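Local atomic coordinates of arylamine n-acetyltransferase (Mycobacterium smegmatis, PDB entry 1W5R), a protein that transfers an acetyl group, probably from acetyl-CoA, to the nitrogen of arylamines. Residues A[83-86]-A[92-95]; A[115-120]-A[124-129]; A[157-162]-A[166-171]. The protein carries 1 engineered substitution. All blocks are in the same frame, centred on the assembly; numbering follows the deposited sequence.

Interaction 1: residues A[83-86]-A[92-95]; sequences VLEE and ERLS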
ATOM      1  N   VAL A  83      -8.677   6.974  33.474  1.00 14.63           N
ATOM      2  CA  VAL A  83      -7.435   7.745  33.485  1.00 15.15           C
ATOM      3  C   VAL A  83      -7.732   9.231  33.634  1.00 15.16           C
ATOM      4  O   VAL A  83      -7.117   9.910  34.476  1.00 15.37           O
ATOM      5  CB  VAL A  83      -6.585   7.498  32.215  1.00 14.69           C
ATOM      6  CG1 VAL A  83      -5.479   8.531  32.109  1.00 15.89           C
ATOM      7  CG2 VAL A  83      -6.019   6.107  32.231  1.00 15.01           C
ATOM      8  N   LEU A  84      -8.679   9.739  32.844  1.00 15.06           N
ATOM      9  CA  LEU A  84      -8.969  11.177  32.871  1.00 15.56           C
ATOM     10  C   LEU A  84      -9.555  11.620  34.206  1.00 16.24           C
ATOM     11  O   LEU A  84      -9.185  12.679  34.724  1.00 16.46           O
ATOM     12  CB  LEU A  84      -9.856  11.602  31.707  1.00 15.19           C
ATOM     13  CG  LEU A  84      -9.242  11.425  30.311  1.00 14.26           C
ATOM     14  CD1 LEU A  84     -10.279  11.791  29.286  1.00 13.69           C
ATOM     15  CD2 LEU A  84      -7.937  12.221  30.074  1.00 14.95           C
ATOM     16  N   GLU A  85     -10.452  10.805  34.757  1.00 17.32           N
ATOM     17  CA  GLU A  85     -10.999  11.010  36.103  1.00 19.11           C
ATOM     18  C   GLU A  85      -9.909  11.107  37.150  1.00 19.61           C
ATOM     19  O   GLU A  85      -9.925  12.009  38.010  1.00 19.82           O
ATOM     20  CB  GLU A  85     -11.881   9.831  36.481  1.00 19.98           C
ATOM     21  CG  GLU A  85     -13.258   9.928  35.962  1.00 21.67           C
ATOM     22  CD  GLU A  85     -14.189   8.927  36.612  1.00 21.34           C
ATOM     23  OE1 GLU A  85     -13.780   7.763  36.879  1.00 21.81           O
ATOM     24  OE2 GLU A  85     -15.345   9.314  36.823  1.00 21.43           O
ATOM     25  N   GLU A  86      -8.967  10.171  37.090  1.00 20.18           N
ATOM     26  CA  GLU A  86      -7.903  10.103  38.082  1.00 21.23           C
ATOM     27  C   GLU A  86      -7.067  11.374  38.013  1.00 21.09           C
ATOM     28  O   GLU A  86      -6.661  11.910  39.047  1.00 21.41           O
ATOM     29  CB  GLU A  86      -7.050   8.840  37.887  1.00 21.77           C
ATOM     30  CG  GLU A  86      -5.870   8.680  38.860  1.00 24.23           C
ATOM     31  CD  GLU A  86      -6.278   8.568  40.329  1.00 26.93           C
ATOM     32  OE1 GLU A  86      -7.451   8.244  40.633  1.00 28.36           O
ATOM     33  OE2 GLU A  86      -5.402   8.805  41.184  1.00 29.05           O
ATOM     34  N   GLU A  92     -18.149  11.967  31.922  1.00 15.46           N
ATOM     35  CA  GLU A  92     -19.384  11.194  31.788  1.00 15.24           C
ATOM     36  C   GLU A  92     -19.211  10.191  30.654  1.00 13.99           C
ATOM     37  O   GLU A  92     -18.591  10.512  29.627  1.00 13.42           O
ATOM     38  CB  GLU A  92     -20.583  12.106  31.552  1.00 16.19           C
ATOM     39  CG  GLU A  92     -20.869  12.980  32.781  1.00 19.67           C
ATOM     40  CD  GLU A  92     -21.980  13.987  32.584  1.00 25.22           C
ATOM     41  OE1 GLU A  92     -22.236  14.403  31.433  1.00 27.73           O
ATOM     42  OE2 GLU A  92     -22.595  14.378  33.604  1.00 28.84           O
ATOM     43  N   ARG A  93     -19.710   8.973  30.867  1.00 13.24           N
ATOM     44  CA  ARG A  93     -19.689   7.935  29.841  1.00 12.49           C
ATOM     45  C   ARG A  93     -20.981   7.930  29.057  1.00 11.82           C
ATOM     46  O   ARG A  93     -22.073   7.830  29.621  1.00 12.53           O
ATOM     47  CB  ARG A  93     -19.460   6.542  30.446  1.00 12.20           C
ATOM     48  CG  ARG A  93     -18.037   6.259  30.934  1.00 12.39           C
ATOM     49  CD  ARG A  93     -17.685   7.029  32.217  1.00 13.72           C
ATOM     50  NE  ARG A  93     -16.463   6.497  32.804  1.00 15.14           N
ATOM     51  CZ  ARG A  93     -15.871   6.969  33.898  1.00 14.08           C
ATOM     52  NH1 ARG A  93     -16.391   8.008  34.555  1.00 15.18           N
ATOM     53  NH2 ARG A  93     -14.759   6.397  34.337  1.00 13.77           N
ATOM     54  N   LEU A  94     -20.871   8.062  27.741  1.00 10.85           N
ATOM     55  CA  LEU A  94     -22.057   8.061  26.902  1.00 10.72           C
ATOM     56  C   LEU A  94     -22.101   6.807  26.042  1.00 10.26           C
ATOM     57  O   LEU A  94     -21.058   6.179  25.802  1.00  9.98           O
ATOM     58  CB  LEU A  94     -22.057   9.294  25.993  1.00 11.29           C
ATOM     59  CG  LEU A  94     -21.805  10.653  26.670  1.00 11.13           C
ATOM     60  CD1 LEU A  94     -21.882  11.791  25.656  1.00 12.05           C
ATOM     61  CD2 LEU A  94     -22.792  10.907  27.808  1.00 12.31           C
ATOM     62  N   SER A  95     -23.302   6.467  25.590  1.00  9.73           N
ATOM     63  CA  SER A  95     -23.501   5.379  24.635  1.00 10.38           C
ATOM     64  C   SER A  95     -24.020   5.900  23.301  1.00 10.38           C
ATOM     65  O   SER A  95     -24.645   6.970  23.233  1.00 10.19           O
ATOM     66  CB  SER A  95     -24.478   4.332  25.198  1.00 11.15           C
ATOM     67  OG  SER A  95     -25.760   4.906  25.384  1.00 13.30           O
TER
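Arg93 and Glu85 carry this contact, a two-pronged salt bridge between strand 90-98 and the last turns of helix 73-87. Within 92-95 the strand first ties itself to its neighbour, Glu92 bonding through its backbone to Ser117. Arg93 then sends its side chain out to the helix. A bend at its second torsion (chi2 72°) brings the guanidinium end-on to the carboxylate, while Glu85 runs extended beyond CG to meet it. NH1 of Arg93 lies 2.8 Å from OE2 of Glu85, and NH2 of Arg93 lies 3.0 Å from OE1 of Glu85. Both N-H bonds are nearly straight, and both oxygens sit in the guanidinium plane. The carboxylate stands nearly upright to it, the planes 81° apart, so both nitrogens meet its oxygens from above the carboxylate plane. Two bonds fix the rotation of the arginine head, which also makes a cation-pi contact with Tyr82 of the same helix. Past Arg93, Leu94 turns to Val115 of the adjoining strand, and Ser95 OG bonds to Gln111 and Arg187. The surface clasp thus spans the tight turn from a helix into an antiparallel strand, within the cysteine-peptidase-like fold of the N-acetyltransferases.

Interaction 2: residues A[115-120]-A[124-129]; sequences VLSVAV and DGRYLV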
ATOM      1  N   VAL A 115     -18.577   6.484  24.298  1.00  9.63           N
ATOM      2  CA  VAL A 115     -17.684   7.632  24.141  1.00 10.28           C
ATOM      3  C   VAL A 115     -17.669   8.439  25.446  1.00 10.50           C
ATOM      4  O   VAL A 115     -18.428   8.125  26.378  1.00 10.94           O
ATOM      5  CB  VAL A 115     -18.061   8.540  22.931  1.00 10.28           C
ATOM      6  CG1 VAL A 115     -18.023   7.738  21.643  1.00 10.98           C
ATOM      7  CG2 VAL A 115     -19.435   9.216  23.121  1.00 10.75           C
ATOM      8  N   LEU A 116     -16.807   9.455  25.519  1.00 11.15           N
ATOM      9  CA  LEU A 116     -16.682  10.249  26.746  1.00 11.39           C
ATOM     10  C   LEU A 116     -17.114  11.681  26.516  1.00 12.00           C
ATOM     11  O   LEU A 116     -16.847  12.249  25.449  1.00 12.12           O
ATOM     12  CB  LEU A 116     -15.242  10.256  27.247  1.00 11.67           C
ATOM     13  CG  LEU A 116     -14.618   8.873  27.454  1.00 10.30           C
ATOM     14  CD1 LEU A 116     -13.149   9.038  27.845  1.00 11.94           C
ATOM     15  CD2 LEU A 116     -15.407   8.070  28.500  1.00 11.28           C
ATOM     16  N   SER A 117     -17.779  12.249  27.519  1.00 11.97           N
ATOM     17  CA  SER A 117     -18.004  13.686  27.556  1.00 12.84           C
ATOM     18  C   SER A 117     -17.173  14.231  28.722  1.00 13.56           C
ATOM     19  O   SER A 117     -17.393  13.849  29.886  1.00 13.52           O
ATOM     20  CB  SER A 117     -19.486  13.995  27.702  1.00 13.01           C
ATOM     21  OG  SER A 117     -19.665  15.376  27.973  1.00 13.41           O
ATOM     22  N   VAL A 118     -16.200  15.083  28.398  1.00 14.25           N
ATOM     23  CA  VAL A 118     -15.146  15.468  29.341  1.00 15.27           C
ATOM     24  C   VAL A 118     -15.166  16.975  29.598  1.00 16.95           C
ATOM     25  O   VAL A 118     -15.248  17.765  28.664  1.00 16.91           O
ATOM     26  CB  VAL A 118     -13.750  15.032  28.821  1.00 15.01           C
ATOM     27  CG1 VAL A 118     -12.630  15.411  29.771  1.00 15.18           C
ATOM     28  CG2 VAL A 118     -13.720  13.528  28.553  1.00 13.80           C
ATOM     29  N   ALA A 119     -15.108  17.347  30.873  1.00 18.70           N
ATOM     30  CA  ALA A 119     -15.000  18.754  31.261  1.00 20.70           C
ATOM     31  C   ALA A 119     -13.660  18.999  31.940  1.00 22.58           C
ATOM     32  O   ALA A 119     -13.180  18.161  32.705  1.00 21.17           O
ATOM     33  CB  ALA A 119     -16.144  19.137  32.197  1.00 21.21           C
ATOM     34  N   VAL A 120     -13.052  20.146  31.648  1.00 25.51           N
ATOM     35  CA  VAL A 120     -11.951  20.643  32.479  1.00 28.88           C
ATOM     36  C   VAL A 120     -12.536  21.344  33.714  1.00 30.94           C
ATOM     37  O   VAL A 120     -13.549  22.046  33.605  1.00 31.09           O
ATOM     38  CB  VAL A 120     -10.991  21.609  31.723  1.00 29.10           C
ATOM     39  CG1 VAL A 120     -10.278  20.894  30.589  1.00 29.55           C
ATOM     40  CG2 VAL A 120     -11.726  22.834  31.217  1.00 29.91           C
ATOM     41  N   ASP A 124     -15.359  25.345  30.701  1.00 36.29           N
ATOM     42  CA  ASP A 124     -15.552  25.882  29.351  1.00 35.04           C
ATOM     43  C   ASP A 124     -16.344  24.892  28.486  1.00 33.41           C
ATOM     44  O   ASP A 124     -15.906  24.500  27.396  1.00 33.78           O
ATOM     45  CB  ASP A 124     -14.215  26.268  28.700  1.00 35.62           C
ATOM     46  CG  ASP A 124     -13.105  25.271  28.992  1.00 37.12           C
ATOM     47  OD1 ASP A 124     -13.253  24.080  28.647  1.00 38.11           O
ATOM     48  OD2 ASP A 124     -12.073  25.686  29.559  1.00 39.17           O
ATOM     49  N   GLY A 125     -17.515  24.495  28.983  1.00 30.88           N
ATOM     50  CA  GLY A 125     -18.332  23.488  28.306  1.00 27.68           C
ATOM     51  C   GLY A 125     -17.718  22.101  28.404  1.00 25.18           C
ATOM     52  O   GLY A 125     -16.920  21.822  29.306  1.00 24.85           O
ATOM     53  N   ARG A 126     -18.089  21.229  27.471  1.00 22.74           N
ATOM     54  CA  ARG A 126     -17.613  19.849  27.490  1.00 20.12           C
ATOM     55  C   ARG A 126     -16.995  19.463  26.157  1.00 18.67           C
ATOM     56  O   ARG A 126     -17.255  20.108  25.135  1.00 17.75           O
ATOM     57  CB  ARG A 126     -18.746  18.885  27.837  1.00 20.17           C
ATOM     58  CG  ARG A 126     -19.450  19.215  29.157  1.00 20.30           C
ATOM     59  CD  ARG A 126     -20.361  18.091  29.597  1.00 21.54           C
ATOM     60  NE  ARG A 126     -19.609  16.960  30.160  1.00 21.85           N
ATOM     61  CZ  ARG A 126     -19.258  16.839  31.442  1.00 21.19           C
ATOM     62  NH1 ARG A 126     -19.570  17.791  32.318  1.00 22.46           N
ATOM     63  NH2 ARG A 126     -18.579  15.779  31.857  1.00 19.40           N
ATOM     64  N   TYR A 127     -16.175  18.412  26.194  1.00 17.30           N
ATOM     65  CA  TYR A 127     -15.510  17.896  25.007  1.00 16.28           C
ATOM     66  C   TYR A 127     -15.895  16.454  24.747  1.00 15.01           C
ATOM     67  O   TYR A 127     -15.969  15.644  25.679  1.00 15.07           O
ATOM     68  CB  TYR A 127     -13.998  17.994  25.171  1.00 17.84           C
ATOM     69  CG  TYR A 127     -13.548  19.424  25.184  1.00 19.44           C
ATOM     70  CD1 TYR A 127     -13.589  20.180  26.361  1.00 20.86           C
ATOM     71  CD2 TYR A 127     -13.130  20.038  24.009  1.00 20.18           C
ATOM     72  CE1 TYR A 127     -13.194  21.528  26.354  1.00 21.56           C
ATOM     73  CE2 TYR A 127     -12.731  21.363  23.995  1.00 21.12           C
ATOM     74  CZ  TYR A 127     -12.765  22.099  25.157  1.00 21.41           C
ATOM     75  OH  TYR A 127     -12.368  23.417  25.098  1.00 22.94           O
ATOM     76  N   LEU A 128     -16.158  16.147  23.481  1.00 12.83           N
ATOM     77  CA  LEU A 128     -16.278  14.753  23.048  1.00 11.72           C
ATOM     78  C   LEU A 128     -14.894  14.147  22.908  1.00 11.79           C
ATOM     79  O   LEU A 128     -14.014  14.712  22.248  1.00 11.37           O
ATOM     80  CB  LEU A 128     -17.039  14.660  21.726  1.00 11.58           C
ATOM     81  CG  LEU A 128     -17.181  13.239  21.151  1.00 10.50           C
ATOM     82  CD1 LEU A 128     -17.954  12.320  22.093  1.00 11.16           C
ATOM     83  CD2 LEU A 128     -17.800  13.307  19.775  1.00 11.38           C
ATOM     84  N   VAL A 129     -14.699  12.996  23.548  1.00 11.01           N
ATOM     85  CA  VAL A 129     -13.434  12.272  23.460  1.00 10.66           C
ATOM     86  C   VAL A 129     -13.776  10.838  23.076  1.00 10.41           C
ATOM     87  O   VAL A 129     -14.630  10.207  23.700  1.00 10.36           O
ATOM     88  CB  VAL A 129     -12.656  12.324  24.798  1.00 11.06           C
ATOM     89  CG1 VAL A 129     -11.419  11.461  24.722  1.00 12.64           C
ATOM     90  CG2 VAL A 129     -12.275  13.784  25.114  1.00 12.46           C
TER
HETATM   91  O   HOH W   1     -14.420  22.063  29.996  1.00 33.64           O
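Arg126 lies side-on against Ser117, one nitrogen on the serine hydroxyl and another on its carbonyl. Arg126 NE gives a bond of 2.7 Å to Ser117 OG, close to the guanidinium plane. Arg126 NH2 donates to Ser117 O at 3.0 Å, arriving from above the carbonyl plane, 55° out of it. The hydroxyl is within range because Ser117 holds OG anti to its own backbone N (chi1 170°). Ala119 packs its methyl over one guanidinium face, CB standing 3.6 Å above the plane, and NH1 of Arg126 carries on to a salt bridge with Glu90. Strands 111-119 and 127-129 form an antiparallel beta hairpin, with Leu116–Val129 and Val118–Tyr127 as its hydrogen-bonded pairs. On the face of Leu116 and Val118, the Val118 and Val129 side chains slant past each other, Val118 CG2 3.7 Å from Val129 CG2, under helices 25-38 and 73-87. The Tyr127 ring presents its edge to Val118 O. Where Ser117 and Leu128 face the other way, Leu128 CD1 tucks 3.6 Å from Val115 CG2. At the turn, Val120 and Asp124 meet roughly at right angles, and a water accepts from Val120 N while donating to Asp124 OD1 and Gly125 O.

Interaction 3: residues A[157-162]-A[166-171]; sequences YRLTRH and HTLAAQ
Ala170 sets its methyl over one face of the Tyr157 ring, Ala170 CB 3.7 Å from the ring centroid and near the ring normal, a CH-pi contact across a non-hydrogen-bonded pair. The edge of the Tyr157 ring is left to Leu168, whose CD1 is 3.9 Å from Tyr157 CD2, and the Tyr157 hydroxyl bonds to Gln136 O. Leu168 holds CG anti to its backbone N (chi1 -178°). Leu168 CD1 is thereby carried across to Leu159 as well, ending 3.8 Å from Leu159 CD2. Arg161 and His166 run side by side in the same direction. The first torsion of Arg161 wedges CG between backbone N and carbonyl carbon (chi1 74°), and the chain then stretches out to NE. Arg161 CB rests over the imidazole face, 4.0 Å from the centroid of the His166 ring, and Arg161 NH1 bonds to the nearby Gly163 O. Thr160 and Thr167, on the other face, also lie alongside each other; a water sits 2.7 Å from Thr160 OG1 and donates to Thr167 O. Backbone bonds join the pairs Arg158–Ala169 and Thr160–Thr167 in both directions. Leu159 and Leu168 both touch Ile142 of strand 142-143. The strands form an antiparallel hairpin, flanked by strand 149-150 beyond 157-162 and by strand 175-182 beyond 165-172; from the latter, the Phe182 ring meets that of His166, their planes about 15° apart.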
ATOM      1  N   TYR A 157     -14.052  17.085  11.535  1.00 10.61           N
ATOM      2  CA  TYR A 157     -15.235  16.372  12.041  1.00 10.86           C
ATOM      3  C   TYR A 157     -16.334  17.378  12.351  1.00 11.60           C
ATOM      4  O   TYR A 157     -16.073  18.579  12.444  1.00 12.72           O
ATOM      5  CB  TYR A 157     -14.924  15.557  13.309  1.00 10.36           C
ATOM      6  CG  TYR A 157     -14.201  14.241  13.088  1.00  9.57           C
ATOM      7  CD1 TYR A 157     -12.935  14.192  12.491  1.00  9.12           C
ATOM      8  CD2 TYR A 157     -14.776  13.037  13.510  1.00  9.73           C
ATOM      9  CE1 TYR A 157     -12.261  12.978  12.299  1.00  8.90           C
ATOM     10  CE2 TYR A 157     -14.103  11.817  13.342  1.00  9.45           C
ATOM     11  CZ  TYR A 157     -12.860  11.798  12.727  1.00  9.37           C
ATOM     12  OH  TYR A 157     -12.189  10.612  12.559  1.00  9.31           O
ATOM     13  N   ARG A 158     -17.562  16.893  12.518  1.00 11.18           N
ATOM     14  CA  ARG A 158     -18.695  17.775  12.819  1.00 12.01           C
ATOM     15  C   ARG A 158     -19.758  17.054  13.646  1.00 12.31           C
ATOM     16  O   ARG A 158     -20.145  15.912  13.328  1.00 12.64           O
ATOM     17  CB  ARG A 158     -19.326  18.304  11.525  1.00 12.09           C
ATOM     18  CG  ARG A 158     -20.391  19.367  11.752  1.00 13.58           C
ATOM     19  CD  ARG A 158     -21.081  19.763  10.465  1.00 16.04           C
ATOM     20  NE  ARG A 158     -22.057  20.828  10.693  1.00 16.92           N
ATOM     21  CZ  ARG A 158     -23.185  20.985  10.004  1.00 19.18           C
ATOM     22  NH1 ARG A 158     -23.502  20.160   9.022  1.00 20.77           N
ATOM     23  NH2 ARG A 158     -24.005  21.980  10.309  1.00 21.55           N
ATOM     24  N   LEU A 159     -20.233  17.728  14.694  1.00 12.80           N
ATOM     25  CA  LEU A 159     -21.408  17.272  15.428  1.00 12.71           C
ATOM     26  C   LEU A 159     -22.624  18.041  14.945  1.00 13.40           C
ATOM     27  O   LEU A 159     -22.573  19.257  14.748  1.00 13.62           O
ATOM     28  CB  LEU A 159     -21.245  17.479  16.935  1.00 12.65           C
ATOM     29  CG  LEU A 159     -20.288  16.524  17.651  1.00 12.75           C
ATOM     30  CD1 LEU A 159     -19.901  17.060  19.031  1.00 14.17           C
ATOM     31  CD2 LEU A 159     -20.899  15.122  17.763  1.00 12.94           C
ATOM     32  N   THR A 160     -23.709  17.321  14.718  1.00 13.69           N
ATOM     33  CA  THR A 160     -25.021  17.934  14.494  1.00 14.37           C
ATOM     34  C   THR A 160     -25.990  17.280  15.469  1.00 14.76           C
ATOM     35  O   THR A 160     -25.692  16.221  16.036  1.00 14.21           O
ATOM     36  CB  THR A 160     -25.510  17.754  13.048  1.00 14.76           C
ATOM     37  OG1 THR A 160     -25.461  16.368  12.680  1.00 14.93           O
ATOM     38  CG2 THR A 160     -24.652  18.558  12.080  1.00 14.37           C
ATOM     39  N   ARG A 161     -27.131  17.909  15.715  1.00 15.20           N
ATOM     40  CA  ARG A 161     -28.101  17.289  16.597  1.00 16.45           C
ATOM     41  C   ARG A 161     -29.540  17.571  16.208  1.00 16.36           C
ATOM     42  O   ARG A 161     -29.855  18.630  15.634  1.00 16.87           O
ATOM     43  CB  ARG A 161     -27.847  17.686  18.055  1.00 16.26           C
ATOM     44  CG  ARG A 161     -28.239  19.109  18.431  1.00 17.17           C
ATOM     45  CD  ARG A 161     -27.946  19.394  19.900  1.00 17.95           C
ATOM     46  NE  ARG A 161     -28.272  20.780  20.251  1.00 18.57           N
ATOM     47  CZ  ARG A 161     -29.492  21.207  20.577  1.00 19.96           C
ATOM     48  NH1 ARG A 161     -30.526  20.376  20.571  1.00 19.22           N
ATOM     49  NH2 ARG A 161     -29.671  22.487  20.885  1.00 21.12           N
ATOM     50  N   HIS A 162     -30.391  16.597  16.510  1.00 16.60           N
ATOM     51  CA  HIS A 162     -31.837  16.763  16.520  1.00 17.34           C
ATOM     52  C   HIS A 162     -32.231  16.477  17.955  1.00 17.64           C
ATOM     53  O   HIS A 162     -32.121  15.328  18.401  1.00 17.85           O
ATOM     54  CB  HIS A 162     -32.476  15.729  15.600  1.00 17.88           C
ATOM     55  CG  HIS A 162     -32.388  16.071  14.146  1.00 19.00           C
ATOM     56  ND1 HIS A 162     -33.070  15.368  13.177  1.00 21.97           N
ATOM     57  CD2 HIS A 162     -31.724  17.060  13.498  1.00 19.59           C
ATOM     58  CE1 HIS A 162     -32.825  15.903  11.994  1.00 21.12           C
ATOM     59  NE2 HIS A 162     -32.010  16.928  12.160  1.00 21.66           N
ATOM     60  N   HIS A 166     -27.324  13.413  18.958  1.00 15.17           N
ATOM     61  CA  HIS A 166     -26.191  13.969  18.231  1.00 14.48           C
ATOM     62  C   HIS A 166     -25.700  12.967  17.209  1.00 13.95           C
ATOM     63  O   HIS A 166     -25.790  11.755  17.417  1.00 14.33           O
ATOM     64  CB  HIS A 166     -25.038  14.299  19.177  1.00 14.43           C
ATOM     65  CG  HIS A 166     -25.377  15.323  20.215  1.00 14.73           C
ATOM     66  ND1 HIS A 166     -24.766  16.558  20.275  1.00 16.44           N
ATOM     67  CD2 HIS A 166     -26.245  15.279  21.255  1.00 14.07           C
ATOM     68  CE1 HIS A 166     -25.256  17.235  21.297  1.00 15.81           C
ATOM     69  NE2 HIS A 166     -26.152  16.483  21.908  1.00 17.57           N
ATOM     70  N   THR A 167     -25.184  13.483  16.102  1.00 12.86           N
ATOM     71  CA  THR A 167     -24.475  12.666  15.128  1.00 12.10           C
ATOM     72  C   THR A 167     -23.070  13.203  14.961  1.00 11.98           C
ATOM     73  O   THR A 167     -22.897  14.386  14.720  1.00 12.18           O
ATOM     74  CB  THR A 167     -25.179  12.679  13.756  1.00 12.23           C
ATOM     75  OG1 THR A 167     -26.494  12.131  13.885  1.00 13.23           O
ATOM     76  CG2 THR A 167     -24.404  11.863  12.739  1.00 13.01           C
ATOM     77  N   LEU A 168     -22.071  12.333  15.098  1.00 10.69           N
ATOM     78  CA  LEU A 168     -20.700  12.681  14.728  1.00 10.54           C
ATOM     79  C   LEU A 168     -20.415  12.229  13.306  1.00 10.42           C
ATOM     80  O   LEU A 168     -20.650  11.063  12.961  1.00 10.49           O
ATOM     81  CB  LEU A 168     -19.699  12.001  15.663  1.00 10.31           C
ATOM     82  CG  LEU A 168     -18.235  12.350  15.370  1.00 10.85           C
ATOM     83  CD1 LEU A 168     -17.957  13.809  15.710  1.00 10.58           C
ATOM     84  CD2 LEU A 168     -17.296  11.422  16.134  1.00 10.94           C
ATOM     85  N   ALA A 169     -19.909  13.152  12.484  1.00 10.40           N
ATOM     86  CA  ALA A 169     -19.485  12.844  11.121  1.00 10.89           C
ATOM     87  C   ALA A 169     -18.029  13.221  10.914  1.00 10.89           C
ATOM     88  O   ALA A 169     -17.492  14.096  11.604  1.00 10.34           O
ATOM     89  CB  ALA A 169     -20.357  13.565  10.098  1.00 11.49           C
ATOM     90  N   ALA A 170     -17.400  12.551   9.957  1.00 10.59           N
ATOM     91  CA  ALA A 170     -16.020  12.832   9.565  1.00 10.54           C
ATOM     92  C   ALA A 170     -15.967  13.118   8.077  1.00 10.52           C
ATOM     93  O   ALA A 170     -16.698  12.504   7.284  1.00 10.94           O
ATOM     94  CB  ALA A 170     -15.123  11.659   9.876  1.00 10.97           C
ATOM     95  N   GLN A 171     -15.105  14.057   7.694  1.00 11.14           N
ATOM     96  CA  GLN A 171     -14.888  14.338   6.288  1.00 11.71           C
ATOM     97  C   GLN A 171     -13.825  13.377   5.813  1.00 12.87           C
ATOM     98  O   GLN A 171     -12.622  13.587   6.026  1.00 13.29           O
ATOM     99  CB  GLN A 171     -14.460  15.793   6.074  1.00 11.33           C
ATOM    100  CG  GLN A 171     -14.470  16.202   4.610  1.00 12.29           C
ATOM    101  CD  GLN A 171     -13.922  17.591   4.436  1.00 14.40           C
ATOM    102  OE1 GLN A 171     -14.548  18.569   4.841  1.00 15.56           O
ATOM    103  NE2 GLN A 171     -12.743  17.681   3.853  1.00 15.58           N
TER
HETATM  104  O   HOH W   2     -23.067  15.372  11.768  1.00 17.53           O

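From the N terminus, interaction 1 comes first and closes the short turn from helix 73-87 into strand 90-98. Interaction 2 closes the hairpin turn after strand 111-119, and interaction 3 closes a later hairpin, 157-162 with 166-171. The three follow in series, none nested or crossed. Interactions 1 and 2 touch directly, since strands 90-98 and 111-119 are neighbours: Leu94 N probably bonds to Val115 O. Interactions 2 and 3 lie farther apart in the strand order of one antiparallel sheet, yet Leu128 packs on Leu159 and Leu168, consistent with a strongly curled sheet. Interaction 1 ties helix 73-87 to the same sheet, at the surface.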